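Local coordinates for putative uncharacterized protein (Toxoplasma gondii, PDB 4FBD) that is of unknown function but belongs to the conserved DUF3228 family and has two copies of its chain in the assembly, at residues 201-206 with 215-220; 119-124 with 236-241; 158-163 with 182-187; 99-104 with 186-191. All blocks are in the same frame, centred on the assembly; numbering follows the deposited sequence.

Interaction 1 of 4, residues 201-206 with 215-220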
loop_
_atom_site.group_PDB
_atom_site.type_symbol
_atom_site.label_atom_id
_atom_site.label_comp_id
_atom_site.label_asym_id
_atom_site.label_seq_id
_atom_site.Cartn_x
_atom_site.Cartn_y
_atom_site.Cartn_z
ATOM N N THR A 201 -5.146 4.709 -0.954
ATOM C CA THR A 201 -5.934 5.829 -1.446
ATOM C C THR A 201 -5.716 6.979 -0.490
ATOM O O THR A 201 -5.561 8.111 -0.920
ATOM C CB THR A 201 -7.441 5.481 -1.551
ATOM O OG1 THR A 201 -7.611 4.284 -2.324
ATOM C CG2 THR A 201 -8.242 6.608 -2.207
ATOM N N MET A 202 -5.664 6.688 0.811
ATOM C CA MET A 202 -5.445 7.745 1.813
ATOM C C MET A 202 -4.083 8.410 1.639
ATOM O O MET A 202 -3.970 9.636 1.754
ATOM C CB MET A 202 -5.568 7.213 3.236
ATOM C CG MET A 202 -6.970 6.709 3.599
ATOM S SD MET A 202 -7.102 6.271 5.352
ATOM C CE MET A 202 -6.424 7.780 6.064
ATOM N N LEU A 203 -3.059 7.601 1.359
ATOM C CA LEU A 203 -1.705 8.125 1.123
ATOM C C LEU A 203 -1.656 8.987 -0.142
ATOM O O LEU A 203 -1.154 10.103 -0.098
ATOM C CB LEU A 203 -0.682 6.998 1.010
ATOM C CG LEU A 203 -0.580 6.094 2.244
ATOM C CD1 LEU A 203 0.416 4.985 1.983
ATOM C CD2 LEU A 203 -0.192 6.888 3.492
ATOM N N ARG A 204 -2.185 8.472 -1.256
ATOM C CA ARG A 204 -2.188 9.229 -2.516
ATOM C C ARG A 204 -2.936 10.580 -2.370
ATOM O O ARG A 204 -2.605 11.548 -3.056
ATOM C CB ARG A 204 -2.772 8.380 -3.669
ATOM C CG ARG A 204 -2.749 9.053 -5.051
ATOM C CD ARG A 204 -3.257 8.150 -6.195
ATOM N NE ARG A 204 -4.505 7.482 -5.832
ATOM C CZ ARG A 204 -4.653 6.173 -5.637
ATOM N NH1 ARG A 204 -3.657 5.321 -5.852
ATOM N NH2 ARG A 204 -5.834 5.699 -5.275
ATOM N N ASN A 205 -3.929 10.639 -1.481
ATOM C CA ASN A 205 -4.681 11.873 -1.241
ATOM C C ASN A 205 -3.881 12.952 -0.496
ATOM O O ASN A 205 -4.326 14.098 -0.425
ATOM C CB ASN A 205 -5.996 11.597 -0.494
ATOM C CG ASN A 205 -7.042 10.906 -1.367
ATOM O OD1 ASN A 205 -6.863 10.735 -2.581
ATOM N ND2 ASN A 205 -8.152 10.511 -0.748
ATOM N N THR A 206 -2.726 12.592 0.069
ATOM C CA THR A 206 -1.876 13.574 0.746
ATOM C C THR A 206 -0.880 14.196 -0.232
ATOM O O THR A 206 -0.141 15.114 0.131
ATOM C CB THR A 206 -1.083 12.964 1.902
ATOM O OG1 THR A 206 -0.040 12.129 1.382
ATOM C CG2 THR A 206 -2.018 12.181 2.835
ATOM N N VAL A 215 -3.946 17.377 2.420
ATOM C CA VAL A 215 -4.083 17.447 3.879
ATOM C C VAL A 215 -3.253 16.374 4.597
ATOM O O VAL A 215 -3.141 15.231 4.117
ATOM C CB VAL A 215 -5.575 17.273 4.305
ATOM C CG1 VAL A 215 -6.125 15.897 3.849
ATOM C CG2 VAL A 215 -5.734 17.435 5.815
ATOM N N ALA A 216 -2.684 16.737 5.751
ATOM C CA ALA A 216 -1.890 15.796 6.544
ATOM C C ALA A 216 -2.727 14.551 6.882
ATOM O O ALA A 216 -3.868 14.648 7.341
ATOM C CB ALA A 216 -1.364 16.450 7.818
ATOM N N LEU A 217 -2.151 13.387 6.630
ATOM C CA LEU A 217 -2.812 12.133 6.901
ATOM C C LEU A 217 -3.413 12.049 8.317
ATOM O O LEU A 217 -2.767 12.417 9.299
ATOM C CB LEU A 217 -1.790 11.005 6.758
ATOM C CG LEU A 217 -2.290 9.578 6.970
ATOM C CD1 LEU A 217 -3.281 9.168 5.851
ATOM C CD2 LEU A 217 -1.097 8.623 7.033
ATOM N N ASP A 218 -4.650 11.564 8.403
ATOM C CA ASP A 218 -5.301 11.312 9.686
ATOM C C ASP A 218 -4.830 9.901 10.043
ATOM O O ASP A 218 -5.422 8.921 9.623
ATOM C CB ASP A 218 -6.818 11.386 9.541
ATOM C CG ASP A 218 -7.555 10.908 10.781
ATOM O OD1 ASP A 218 -6.930 10.254 11.652
ATOM O OD2 ASP A 218 -8.779 11.166 10.872
ATOM N N ARG A 219 -3.755 9.812 10.805
ATOM C CA ARG A 219 -3.169 8.524 11.145
ATOM C C ARG A 219 -4.129 7.528 11.793
ATOM O O ARG A 219 -4.033 6.337 11.526
ATOM C CB ARG A 219 -1.885 8.748 11.942
ATOM C CG ARG A 219 -0.851 9.466 11.061
ATOM C CD ARG A 219 0.420 9.931 11.768
ATOM N NE ARG A 219 1.295 10.584 10.799
ATOM C CZ ARG A 219 2.311 9.988 10.187
ATOM N NH1 ARG A 219 2.622 8.732 10.470
ATOM N NH2 ARG A 219 3.035 10.656 9.308
ATOM N N GLU A 220 -5.053 7.995 12.626
ATOM C CA GLU A 220 -6.030 7.083 13.225
ATOM C C GLU A 220 -7.002 6.489 12.210
ATOM O O GLU A 220 -7.370 5.336 12.330
ATOM C CB GLU A 220 -6.737 7.730 14.408
ATOM C CG GLU A 220 -5.817 7.844 15.619
ATOM C CD GLU A 220 -6.477 8.503 16.822
ATOM O OE1 GLU A 220 -7.534 9.167 16.667
ATOM O OE2 GLU A 220 -5.920 8.367 17.939
#
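M202, on helix 199-204, reaches across to L217 in the loop leading into helix 219-229. Its chain runs out extended and then bends at the last torsion (chi3 50°), which lays the terminal methyl against the leucine: M202 CE lies 3.4 Å from L217 CD1, a tight fit. The two side chains cross at about a right angle, and M202 CB also lies 4.0 Å from L217 CD1. The next residue, L203, meets the other branch: L203 CD2 lies 4.0 Å from L217 CD2, while both M202 and L203 also touch Y222 of helix 219-229. N205 contributes through its backbone, which bonds to G214. Last comes T206, whose CG2 sits 3.5 Å from V215 O and 4.1 Å from L217 CB. Its hydroxyl turns back to the backbone of L203: T206 OG1 donates to L203 O at 2.7 Å, in the carbonyl plane, and that oxygen also accepts T206 N. The second subunit also packs here, its L207 on T206 and its L128 on L217. No hydrogen bond forms between the segments, so apolar packing joins them, through the L217 methyls and the T206 methyl, while the T206 hydroxyl is satisfied within its own segment.

Interaction 2 of 4, residues 119-124 with 236-241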
loop_
_atom_site.group_PDB
_atom_site.type_symbol
_atom_site.label_atom_id
_atom_site.label_comp_id
_atom_site.label_asym_id
_atom_site.label_seq_id
_atom_site.Cartn_x
_atom_site.Cartn_y
_atom_site.Cartn_z
ATOM N N GLY A 119 -0.348 -6.818 -7.535
ATOM C CA GLY A 119 0.450 -6.139 -8.540
ATOM C C GLY A 119 0.306 -4.643 -8.465
ATOM O O GLY A 119 -0.440 -4.122 -7.641
ATOM N N TYR A 120 1.032 -3.952 -9.332
ATOM C CA TYR A 120 0.960 -2.516 -9.391
ATOM C C TYR A 120 -0.081 -2.120 -10.427
ATOM O O TYR A 120 0.020 -2.484 -11.592
ATOM C CB TYR A 120 2.331 -1.935 -9.683
ATOM C CG TYR A 120 3.222 -2.052 -8.497
ATOM C CD1 TYR A 120 3.899 -3.235 -8.219
ATOM C CD2 TYR A 120 3.364 -0.983 -7.606
ATOM C CE1 TYR A 120 4.697 -3.342 -7.079
ATOM C CE2 TYR A 120 4.185 -1.077 -6.502
ATOM C CZ TYR A 120 4.829 -2.261 -6.231
ATOM O OH TYR A 120 5.644 -2.340 -5.123
ATOM N N ILE A 121 -1.079 -1.387 -9.976
ATOM C CA ILE A 121 -2.166 -0.988 -10.808
ATOM C C ILE A 121 -2.396 0.489 -10.675
ATOM O O ILE A 121 -2.252 1.051 -9.589
ATOM C CB ILE A 121 -3.478 -1.626 -10.352
ATOM C CG1 ILE A 121 -3.336 -3.144 -10.138
ATOM C CG2 ILE A 121 -4.568 -1.321 -11.391
ATOM C CD1 ILE A 121 -3.068 -3.923 -11.410
ATOM N N ALA A 122 -2.770 1.102 -11.786
ATOM C CA ALA A 122 -3.097 2.518 -11.829
ATOM C C ALA A 122 -4.569 2.597 -12.156
ATOM O O ALA A 122 -5.013 2.006 -13.129
ATOM C CB ALA A 122 -2.291 3.214 -12.890
ATOM N N ARG A 123 -5.337 3.293 -11.330
ATOM C CA ARG A 123 -6.784 3.470 -11.591
ATOM C C ARG A 123 -7.073 4.369 -12.793
ATOM O O ARG A 123 -8.138 4.285 -13.384
ATOM C CB ARG A 123 -7.560 3.891 -10.325
ATOM C CG ARG A 123 -6.683 4.272 -9.131
ATOM C CD ARG A 123 -7.414 5.019 -8.049
ATOM N NE ARG A 123 -7.397 6.453 -8.311
ATOM C CZ ARG A 123 -7.890 7.377 -7.486
ATOM N NH1 ARG A 123 -7.817 8.659 -7.816
ATOM N NH2 ARG A 123 -8.462 7.028 -6.339
ATOM N N ARG A 124 -6.114 5.218 -13.144
ATOM C CA ARG A 124 -6.200 6.081 -14.324
ATOM C C ARG A 124 -4.850 6.125 -15.038
ATOM O O ARG A 124 -3.819 5.935 -14.409
ATOM C CB ARG A 124 -6.636 7.507 -13.973
ATOM C CG ARG A 124 -8.138 7.768 -14.024
ATOM C CD ARG A 124 -8.419 9.292 -13.926
ATOM N NE ARG A 124 -9.759 9.672 -14.394
ATOM C CZ ARG A 124 -10.887 9.545 -13.689
ATOM N NH1 ARG A 124 -10.874 9.012 -12.466
ATOM N NH2 ARG A 124 -12.044 9.932 -14.221
ATOM N N MET A 236 -11.339 -8.690 -8.428
ATOM C CA MET A 236 -10.954 -8.068 -9.689
ATOM C C MET A 236 -10.752 -9.169 -10.723
ATOM O O MET A 236 -10.185 -10.235 -10.417
ATOM C CB MET A 236 -9.680 -7.253 -9.500
ATOM C CG MET A 236 -9.257 -6.452 -10.694
ATOM S SD MET A 236 -7.588 -5.809 -10.470
ATOM C CE MET A 236 -7.768 -4.755 -9.046
ATOM N N ASP A 237 -11.240 -8.937 -11.934
ATOM C CA ASP A 237 -11.126 -9.924 -12.980
ATOM C C ASP A 237 -9.742 -9.862 -13.597
ATOM O O ASP A 237 -9.538 -9.248 -14.642
ATOM C CB ASP A 237 -12.216 -9.710 -14.037
ATOM C CG ASP A 237 -12.302 -10.863 -15.038
ATOM O OD1 ASP A 237 -11.621 -11.900 -14.843
ATOM O OD2 ASP A 237 -13.072 -10.727 -16.014
ATOM N N LYS A 238 -8.794 -10.480 -12.909
ATOM C CA LYS A 238 -7.433 -10.568 -13.360
ATOM C C LYS A 238 -6.815 -11.803 -12.661
ATOM O O LYS A 238 -6.653 -11.809 -11.462
ATOM C CB LYS A 238 -6.712 -9.278 -13.015
ATOM C CG LYS A 238 -5.357 -9.113 -13.640
ATOM C CD LYS A 238 -4.729 -7.765 -13.258
ATOM C CE LYS A 238 -5.393 -6.556 -13.916
ATOM N NZ LYS A 238 -5.042 -6.396 -15.371
ATOM N N GLU A 239 -6.497 -12.845 -13.427
ATOM C CA GLU A 239 -5.948 -14.097 -12.877
ATOM C C GLU A 239 -4.496 -14.038 -12.454
ATOM O O GLU A 239 -4.075 -14.768 -11.551
ATOM C CB GLU A 239 -6.150 -15.256 -13.880
ATOM C CG GLU A 239 -7.650 -15.596 -14.076
ATOM C CD GLU A 239 -8.336 -16.007 -12.758
ATOM O OE1 GLU A 239 -7.671 -16.686 -11.923
ATOM O OE2 GLU A 239 -9.534 -15.659 -12.564
ATOM N N SER A 240 -3.728 -13.184 -13.109
ATOM C CA SER A 240 -2.313 -13.030 -12.797
ATOM C C SER A 240 -1.927 -11.573 -12.842
ATOM O O SER A 240 -2.560 -10.770 -13.540
ATOM C CB SER A 240 -1.460 -13.788 -13.822
ATOM O OG SER A 240 -0.093 -13.543 -13.571
ATOM N N SER A 241 -0.863 -11.228 -12.138
ATOM C CA SER A 241 -0.373 -9.846 -12.155
ATOM C C SER A 241 0.567 -9.567 -13.335
ATOM O O SER A 241 0.696 -8.432 -13.794
ATOM C CB SER A 241 0.374 -9.556 -10.861
ATOM O OG SER A 241 1.546 -10.351 -10.764
#
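The chain following strand 232-235 runs past the far edge of the four-stranded mixed sheet, where G119 and I121 of strand 117-121 meet S241 and K238. G119 is fully extended and has no side chain, so S241 can come in close: G119 CA lies 4.1 Å from S241 CB. Two residues on, I121 turns its side chain toward the tail, and a second bend in its chain (chi2 -66°) brings CD1 to the aliphatic part of the lysine, with I121 CD1 4.3 Å from K238 CE. Both contacts are light, and no hydrogen bond links the two segments. Polar bonds to other parts hold the tail instead. K238 O accepts from W134 NE1 of strand 130-135, a residue I121 and M236 also touch, and E239 OE1 pairs with S138 OG. From the second subunit, E113 takes both S240 OG and S241 N, one on each carboxylate oxygen. An inverse gamma turn centred on D237, with a weak bond of 2.9 Å from K238 N to M236 O, redirects the chain just after the strand. The arrangement is that of a C-terminal tail that leaves the inner strand 232-235 and crosses to the edge strand 117-121, where it also meets the second subunit.

Interaction 3 of 4, residues 158-163 with 182-187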
loop_
_atom_site.group_PDB
_atom_site.type_symbol
_atom_site.label_atom_id
_atom_site.label_comp_id
_atom_site.label_asym_id
_atom_site.label_seq_id
_atom_site.Cartn_x
_atom_site.Cartn_y
_atom_site.Cartn_z
ATOM N N GLU A 158 -29.633 20.407 -4.888
ATOM C CA GLU A 158 -28.723 21.485 -5.250
ATOM C C GLU A 158 -27.430 20.929 -5.840
ATOM O O GLU A 158 -27.093 21.223 -6.989
ATOM C CB GLU A 158 -28.445 22.358 -4.020
ATOM C CG GLU A 158 -29.695 23.123 -3.505
ATOM C CD GLU A 158 -30.887 22.205 -3.125
ATOM O OE1 GLU A 158 -30.691 21.170 -2.435
ATOM O OE2 GLU A 158 -32.029 22.537 -3.517
ATOM N N GLN A 159 -26.728 20.100 -5.071
ATOM C CA GLN A 159 -25.487 19.505 -5.552
ATOM C C GLN A 159 -25.644 18.711 -6.847
ATOM O O GLN A 159 -24.748 18.729 -7.688
ATOM C CB GLN A 159 -24.831 18.655 -4.471
ATOM C CG GLN A 159 -24.041 19.468 -3.454
ATOM C CD GLN A 159 -22.714 20.006 -3.989
ATOM O OE1 GLN A 159 -22.320 19.729 -5.123
ATOM N NE2 GLN A 159 -22.011 20.764 -3.159
ATOM N N ILE A 160 -26.757 18.007 -7.009
ATOM C CA ILE A 160 -26.996 17.264 -8.256
ATOM C C ILE A 160 -27.104 18.226 -9.450
ATOM O O ILE A 160 -26.521 17.975 -10.505
ATOM C CB ILE A 160 -28.252 16.394 -8.187
ATOM C CG1 ILE A 160 -28.019 15.223 -7.223
ATOM C CG2 ILE A 160 -28.587 15.834 -9.558
ATOM C CD1 ILE A 160 -29.219 14.316 -7.089
ATOM N N ALA A 161 -27.831 19.325 -9.281
ATOM C CA ALA A 161 -27.963 20.308 -10.356
ATOM C C ALA A 161 -26.572 20.851 -10.723
ATOM O O ALA A 161 -26.177 20.856 -11.885
ATOM C CB ALA A 161 -28.883 21.441 -9.934
ATOM N N LYS A 162 -25.837 21.265 -9.697
ATOM C CA LYS A 162 -24.495 21.840 -9.823
ATOM C C LYS A 162 -23.496 20.962 -10.596
ATOM O O LYS A 162 -22.849 21.431 -11.542
ATOM C CB LYS A 162 -23.983 22.091 -8.410
ATOM C CG LYS A 162 -22.800 23.007 -8.273
ATOM C CD LYS A 162 -22.611 23.360 -6.790
ATOM C CE LYS A 162 -23.901 23.971 -6.170
ATOM N NZ LYS A 162 -23.760 24.302 -4.727
ATOM N N GLU A 163 -23.367 19.699 -10.189
ATOM C CA GLU A 163 -22.453 18.764 -10.861
ATOM C C GLU A 163 -22.933 18.387 -12.273
ATOM O O GLU A 163 -22.112 18.237 -13.183
ATOM C CB GLU A 163 -22.197 17.496 -10.015
ATOM C CG GLU A 163 -21.438 17.775 -8.703
ATOM C CD GLU A 163 -20.953 16.511 -7.961
ATOM O OE1 GLU A 163 -21.006 15.391 -8.518
ATOM O OE2 GLU A 163 -20.489 16.655 -6.811
ATOM N N SER A 182 -31.427 12.709 -3.549
ATOM C CA SER A 182 -31.466 11.673 -4.567
ATOM C C SER A 182 -30.301 10.725 -4.432
ATOM O O SER A 182 -29.189 11.128 -4.136
ATOM C CB SER A 182 -31.518 12.251 -5.991
ATOM O OG SER A 182 -32.795 12.805 -6.250
ATOM N N ILE A 183 -30.579 9.460 -4.686
ATOM C CA ILE A 183 -29.570 8.418 -4.634
ATOM C C ILE A 183 -28.625 8.584 -5.840
ATOM O O ILE A 183 -29.073 8.586 -6.989
ATOM C CB ILE A 183 -30.248 7.040 -4.697
ATOM C CG1 ILE A 183 -31.152 6.856 -3.462
ATOM C CG2 ILE A 183 -29.191 5.916 -4.869
ATOM C CD1 ILE A 183 -32.098 5.704 -3.576
ATOM N N ILE A 184 -27.334 8.756 -5.563
ATOM C CA ILE A 184 -26.318 8.895 -6.600
ATOM C C ILE A 184 -25.348 7.685 -6.614
ATOM O O ILE A 184 -24.643 7.450 -7.593
ATOM C CB ILE A 184 -25.561 10.243 -6.489
ATOM C CG1 ILE A 184 -24.878 10.413 -5.138
ATOM C CG2 ILE A 184 -26.491 11.428 -6.735
ATOM C CD1 ILE A 184 -23.607 9.653 -4.988
ATOM N N ALA A 185 -25.348 6.912 -5.532
ATOM C CA ALA A 185 -24.522 5.717 -5.437
ATOM C C ALA A 185 -25.209 4.695 -4.566
ATOM O O ALA A 185 -25.943 5.041 -3.647
ATOM C CB ALA A 185 -23.128 6.051 -4.860
ATOM N N VAL A 186 -24.942 3.429 -4.862
ATOM C CA VAL A 186 -25.475 2.291 -4.112
ATOM C C VAL A 186 -24.345 1.300 -3.919
ATOM O O VAL A 186 -23.759 0.828 -4.869
ATOM C CB VAL A 186 -26.611 1.587 -4.871
ATOM C CG1 VAL A 186 -27.148 0.453 -4.031
ATOM C CG2 VAL A 186 -27.696 2.569 -5.230
ATOM N N LYS A 187 -24.044 0.984 -2.670
ATOM C CA LYS A 187 -22.954 0.091 -2.350
ATOM C C LYS A 187 -23.430 -1.114 -1.591
ATOM O O LYS A 187 -23.913 -0.972 -0.476
ATOM C CB LYS A 187 -21.978 0.844 -1.463
ATOM C CG LYS A 187 -20.876 1.558 -2.161
ATOM C CD LYS A 187 -19.701 0.611 -2.371
ATOM C CE LYS A 187 -19.094 0.152 -1.021
ATOM N NZ LYS A 187 -17.822 -0.605 -1.211
#
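I160 carries this contact, reaching from helix 157-166 to two residues of strand 181-189, S182 and I184. Its CG1 stands anti to the carbonyl carbon, and the chain then continues straight (chi2 180°), so the CD1 methyl projects well out from the helix. That methyl meets both partners. I160 CD1 lies 3.3 Å from S182 CB, closer than carbon atoms usually pack, so the fit is tight there, and the serine hydroxyl is further off, with I160 CD1 4.0 Å from S182 OG. On I184 the branch methyl does the touching: I184 CG2 is 4.0 Å from I160 CD1 and 4.1 Å from I160 CG1, the two isoleucines sliding past each other in opposite directions.

S182 and I184 both point toward the helix, whereas I183 between them points away, in the usual alternation of a strand. Just beyond, I184 and A185 both face I153 of strand 149-156 in a classic beta bulge, which interrupts that alternation. The helix follows directly on strand 149-156, and the chain then returns as strand 181-189 antiparallel beside it, so the helix lies against the second strand of the antiparallel pair it joins. Y155 shares in this: its backbone bonds to S182, and both I184 and E163 lean on it. No hydrogen bond runs between the two segments; the methyl at the end of one extended side chain, set against a serine CB and an isoleucine branch, makes the contact, an apolar one governed by shape, with little directional preference.

Interaction 4 of 4, residues 99-104 with 186-191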
loop_
_atom_site.group_PDB
_atom_site.type_symbol
_atom_site.label_atom_id
_atom_site.label_comp_id
_atom_site.label_asym_id
_atom_site.label_seq_id
_atom_site.Cartn_x
_atom_site.Cartn_y
_atom_site.Cartn_z
ATOM N N VAL A 99 -32.241 -6.384 -3.822
ATOM C CA VAL A 99 -31.955 -6.723 -5.230
ATOM C C VAL A 99 -30.912 -7.827 -5.359
ATOM O O VAL A 99 -30.574 -8.249 -6.456
ATOM C CB VAL A 99 -31.466 -5.503 -6.023
ATOM C CG1 VAL A 99 -32.486 -4.387 -5.916
ATOM C CG2 VAL A 99 -30.138 -5.039 -5.512
ATOM N N GLY A 100 -30.397 -8.300 -4.232
ATOM C CA GLY A 100 -29.361 -9.345 -4.248
ATOM C C GLY A 100 -28.037 -8.899 -4.849
ATOM O O GLY A 100 -27.340 -9.682 -5.463
ATOM N N ALA A 101 -27.688 -7.633 -4.681
ATOM C CA ALA A 101 -26.415 -7.123 -5.193
ATOM C C ALA A 101 -25.245 -7.789 -4.437
ATOM O O ALA A 101 -25.339 -8.092 -3.243
ATOM C CB ALA A 101 -26.349 -5.586 -5.065
ATOM N N LEU A 102 -24.174 -8.053 -5.162
ATOM C CA LEU A 102 -22.983 -8.668 -4.610
ATOM C C LEU A 102 -22.018 -7.575 -4.134
ATOM O O LEU A 102 -21.933 -6.514 -4.748
ATOM C CB LEU A 102 -22.297 -9.538 -5.668
ATOM C CG LEU A 102 -23.169 -10.637 -6.290
ATOM C CD1 LEU A 102 -22.403 -11.416 -7.378
ATOM C CD2 LEU A 102 -23.719 -11.582 -5.187
ATOM N N PRO A 103 -21.280 -7.844 -3.037
ATOM C CA PRO A 103 -20.315 -6.906 -2.516
ATOM C C PRO A 103 -19.095 -6.779 -3.437
ATOM O O PRO A 103 -18.903 -7.592 -4.329
ATOM C CB PRO A 103 -19.905 -7.542 -1.199
ATOM C CG PRO A 103 -20.095 -8.946 -1.393
ATOM C CD PRO A 103 -21.301 -9.073 -2.246
ATOM N N GLY A 104 -18.256 -5.787 -3.164
ATOM C CA GLY A 104 -17.064 -5.490 -3.974
ATOM C C GLY A 104 -15.836 -6.154 -3.426
ATOM O O GLY A 104 -14.765 -6.021 -3.990
ATOM N N VAL A 186 -24.942 3.429 -4.862
ATOM C CA VAL A 186 -25.475 2.291 -4.112
ATOM C C VAL A 186 -24.345 1.300 -3.919
ATOM O O VAL A 186 -23.759 0.828 -4.869
ATOM C CB VAL A 186 -26.611 1.587 -4.871
ATOM C CG1 VAL A 186 -27.148 0.453 -4.031
ATOM C CG2 VAL A 186 -27.696 2.569 -5.230
ATOM N N LYS A 187 -24.044 0.984 -2.670
ATOM C CA LYS A 187 -22.954 0.091 -2.350
ATOM C C LYS A 187 -23.430 -1.114 -1.591
ATOM O O LYS A 187 -23.913 -0.972 -0.476
ATOM C CB LYS A 187 -21.978 0.844 -1.463
ATOM C CG LYS A 187 -20.876 1.558 -2.161
ATOM C CD LYS A 187 -19.701 0.611 -2.371
ATOM C CE LYS A 187 -19.094 0.152 -1.021
ATOM N NZ LYS A 187 -17.822 -0.605 -1.211
ATOM N N ALA A 188 -23.274 -2.293 -2.176
ATOM C CA ALA A 188 -23.624 -3.532 -1.497
ATOM C C ALA A 188 -22.480 -3.860 -0.565
ATOM O O ALA A 188 -21.309 -3.896 -0.992
ATOM C CB ALA A 188 -23.837 -4.662 -2.473
ATOM N N GLN A 189 -22.809 -4.088 0.706
ATOM C CA GLN A 189 -21.812 -4.418 1.691
ATOM C C GLN A 189 -22.472 -5.117 2.879
ATOM O O GLN A 189 -23.690 -5.092 3.029
ATOM C CB GLN A 189 -21.057 -3.161 2.121
ATOM C CG GLN A 189 -21.930 -2.066 2.747
ATOM C CD GLN A 189 -21.144 -0.840 3.091
ATOM O OE1 GLN A 189 -20.594 -0.201 2.204
ATOM N NE2 GLN A 189 -21.096 -0.475 4.395
ATOM N N ASN A 190 -21.668 -5.782 3.694
ATOM C CA ASN A 190 -22.183 -6.527 4.830
ATOM C C ASN A 190 -22.047 -5.760 6.103
ATOM O O ASN A 190 -22.575 -6.160 7.095
ATOM C CB ASN A 190 -21.462 -7.878 4.934
ATOM C CG ASN A 190 -21.792 -8.782 3.754
ATOM O OD1 ASN A 190 -22.958 -9.005 3.452
ATOM N ND2 ASN A 190 -20.774 -9.317 3.097
ATOM N N GLU A 191 -21.343 -4.640 6.071
ATOM C CA GLU A 191 -21.170 -3.840 7.253
ATOM C C GLU A 191 -22.148 -2.645 7.254
ATOM O O GLU A 191 -22.464 -2.079 6.194
ATOM C CB GLU A 191 -19.737 -3.323 7.338
ATOM C CG GLU A 191 -18.645 -4.408 7.322
ATOM C CD GLU A 191 -18.281 -4.893 5.935
ATOM O OE1 GLU A 191 -18.666 -4.264 4.925
ATOM O OE2 GLU A 191 -17.576 -5.898 5.861
#
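A188 points its methyl into the loop 99-104, and its CB meets two neighbours there. A188 CB lies 3.7 Å from A101 CB, methyl against methyl, and 3.5 Å from L102 O. L102 itself turns its side chain the other way, so the backbone does its share of the touching. P103 follows; P103 CB lies 3.9 Å from A188 O, and the same oxygen receives a CA-H...O contact from P103 CA, 3.5 Å with 146° at the hydrogen. The loop leads from strand 90-96 of the five-stranded sheet to strand 105-107 of the four-stranded one, so at this point the link between the two sheets crosses the end of strand 181-189. Backbone bonds from A101 to A147 and from G104 to V235 tie the loop to its surroundings. Q189, next along the strand, points away from the loop. Its CG sits between backbone N and carbonyl carbon (chi1 60°), and the chain then runs straight, which carries the amide forward to E191: Q189 NE2 donates to E191 O at 2.8 Å, nearly straight at 175°, in the amide's own plane though above that of the carbonyl. Q189 NE2 also bonds to Y193 O.

Interactions 3 and 4 share V186 and K187 and use opposite ends of strand 181-189, with centres about 19 Å apart: helix 157-166 packs near its start, the inter-sheet loop near its finish. Interactions 1 and 2 lie about 23 Å apart between centres but touch through two arginines, R204 NH2 being 3.1 Å from R123 NH2. E127 sits by both, salt-bridged to R123 and in a long, weak ion pair with R204, which would ease their closeness. Both these contacts also reach the second subunit, which interactions 3 and 4 do not touch. Interactions 2 and 3 lie on opposite sides of the chain's centre, about 29 Å apart between centres.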